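Local coordinates for protein rifamycin polyketide synthase (Amycolatopsis mediterranei, PDB 4LN9) that probably removes water from the beta-hydroxyacyl polyketide intermediate, as the dehydratase domain of the terminal module of the synthase, at residues Thr213-Glu218 with Leu243-Val248. Sequence-based numbering, arbitrary orientation.
Sequences TETFAE and LHSTMV
S245 is the first residue of 243-248 to meet the strand, and it faces both T215 and A217. Its CB lies 3.8 Å from A217 CB, the closest approach of the contact. Its OG turns between the backbone N and the carbonyl carbon (chi1 72°). There it hydrogen-bonds to the carbonyl O of A242, one turn back in the same helix. Toward the strand, S245 OG meets only carbon: T215 CG2 at 3.9 Å and A217 CB at 4.1 Å. Helix segment 243-248, part of the longer helix 236-251, runs at 108° to strand segment 214-218, their axes 8.4 Å apart at their closest. This is the packing of a hotdog fold, a central helix against a curved antiparallel sheet, in one half of the double hotdog. T215 and A217 point to the helix, while F216 between them points away. T246 CG2 approaches T215 OG1 at 4.0 Å, and the two side chains cross at about a right angle. T246 OG1 donates a hydrogen bond to L243 O, 2.7 Å away, nearly in line with the C=O bond. The same carbonyl also takes a weak bond from T246 N, where the helix is kinked. The T246 side chain also touches V284 of the adjacent strand 279-285.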
loop_
_atom_site.group_PDB
_atom_site.type_symbol
_atom_site.label_atom_id
_atom_site.label_comp_id
_atom_site.label_asym_id
_atom_site.label_seq_id
_atom_site.Cartn_x
_atom_site.Cartn_y
_atom_site.Cartn_z
ATOM N N THR A 213 9.656 29.658 33.077
ATOM C CA THR A 213 8.699 28.726 33.666
ATOM C C THR A 213 9.048 27.271 33.348
ATOM O O THR A 213 9.187 26.900 32.181
ATOM C CB THR A 213 7.272 29.016 33.157
ATOM O OG1 THR A 213 6.808 30.257 33.704
ATOM C CG2 THR A 213 6.320 27.899 33.565
ATOM N N GLU A 214 9.121 26.443 34.387
ATOM C CA GLU A 214 9.132 24.988 34.230
ATOM C C GLU A 214 7.845 24.397 34.795
ATOM O O GLU A 214 7.426 24.752 35.896
ATOM C CB GLU A 214 10.322 24.383 34.980
ATOM C CG GLU A 214 11.681 24.910 34.554
ATOM C CD GLU A 214 12.797 24.421 35.458
ATOM O OE1 GLU A 214 12.928 24.953 36.580
ATOM O OE2 GLU A 214 13.531 23.493 35.056
ATOM N N THR A 215 7.266 23.441 34.075
ATOM C CA THR A 215 6.155 22.650 34.595
ATOM C C THR A 215 6.581 21.196 34.781
ATOM O O THR A 215 7.079 20.564 33.850
ATOM C CB THR A 215 4.943 22.697 33.646
ATOM O OG1 THR A 215 4.522 24.056 33.469
ATOM C CG2 THR A 215 3.788 21.880 34.205
ATOM N N PHE A 216 6.400 20.678 35.993
ATOM C CA PHE A 216 6.684 19.278 36.289
ATOM C C PHE A 216 5.380 18.528 36.536
ATOM O O PHE A 216 4.429 19.093 37.075
ATOM C CB PHE A 216 7.589 19.179 37.521
ATOM C CG PHE A 216 8.902 19.891 37.364
ATOM C CD1 PHE A 216 9.890 19.370 36.547
ATOM C CD2 PHE A 216 9.108 21.133 37.947
ATOM C CE1 PHE A 216 11.086 20.040 36.365
ATOM C CE2 PHE A 216 10.311 21.796 37.791
ATOM C CZ PHE A 216 11.292 21.260 36.978
ATOM N N ALA A 217 5.300 17.284 36.075
ATOM C CA ALA A 217 4.077 16.514 36.260
ATOM C C ALA A 217 4.336 15.020 36.347
ATOM O O ALA A 217 5.314 14.512 35.797
ATOM C CB ALA A 217 3.076 16.820 35.157
ATOM N N GLU A 218 3.480 14.330 37.095
ATOM C CA GLU A 218 3.367 12.889 36.972
ATOM C C GLU A 218 2.152 12.539 36.134
ATOM O O GLU A 218 1.069 13.101 36.313
ATOM C CB GLU A 218 3.287 12.227 38.351
ATOM C CG GLU A 218 4.550 12.408 39.185
ATOM C CD GLU A 218 4.537 11.622 40.485
ATOM O OE1 GLU A 218 3.875 10.561 40.544
ATOM O OE2 GLU A 218 5.300 11.995 41.403
ATOM N N LEU A 243 1.963 16.918 27.702
ATOM C CA LEU A 243 2.013 18.293 27.214
ATOM C C LEU A 243 0.879 19.159 27.768
ATOM O O LEU A 243 1.075 20.343 28.046
ATOM C CB LEU A 243 2.005 18.319 25.684
ATOM C CG LEU A 243 3.262 17.784 24.992
ATOM C CD1 LEU A 243 2.973 17.459 23.536
ATOM C CD2 LEU A 243 4.408 18.779 25.107
ATOM N N HIS A 244 -0.305 18.574 27.930
ATOM C CA HIS A 244 -1.456 19.347 28.393
ATOM C C HIS A 244 -1.495 19.564 29.888
ATOM O O HIS A 244 -2.201 20.457 30.364
ATOM C CB HIS A 244 -2.781 18.809 27.838
ATOM C CG HIS A 244 -3.305 17.575 28.549
ATOM N ND1 HIS A 244 -3.843 16.539 27.876
ATOM C CD2 HIS A 244 -3.600 17.357 29.895
ATOM C CE1 HIS A 244 -4.345 15.646 28.751
ATOM N NE2 HIS A 244 -4.178 16.139 29.988
ATOM N N SER A 245 -0.482 19.025 30.573
ATOM C CA SER A 245 -0.215 19.395 31.961
ATOM C C SER A 245 -0.004 20.901 32.127
ATOM O O SER A 245 -0.392 21.480 33.142
ATOM C CB SER A 245 0.994 18.626 32.501
ATOM O OG SER A 245 2.198 19.106 31.930
ATOM N N THR A 246 0.542 21.542 31.097
ATOM C CA THR A 246 0.736 22.992 31.110
ATOM C C THR A 246 -0.596 23.738 31.143
ATOM O O THR A 246 -0.702 24.813 31.736
ATOM C CB THR A 246 1.554 23.475 29.895
ATOM O OG1 THR A 246 0.942 23.013 28.683
ATOM C CG2 THR A 246 2.982 22.956 29.971
ATOM N N MET A 247 -1.595 23.179 30.468
ATOM C CA MET A 247 -2.929 23.768 30.430
ATOM C C MET A 247 -3.672 23.476 31.727
ATOM O O MET A 247 -4.279 24.366 32.323
ATOM C CB MET A 247 -3.726 23.209 29.250
ATOM C CG MET A 247 -3.358 23.810 27.906
ATOM S SD MET A 247 -3.833 22.739 26.535
ATOM C CE MET A 247 -5.497 22.287 27.022
ATOM N N VAL A 248 -3.648 22.211 32.138
ATOM C CA VAL A 248 -4.151 21.824 33.448
ATOM C C VAL A 248 -3.574 22.719 34.540
ATOM O O VAL A 248 -4.303 23.217 35.397
ATOM C CB VAL A 248 -3.825 20.352 33.768
ATOM C CG1 VAL A 248 -4.067 20.064 35.241
ATOM C CG2 VAL A 248 -4.653 19.424 32.893
#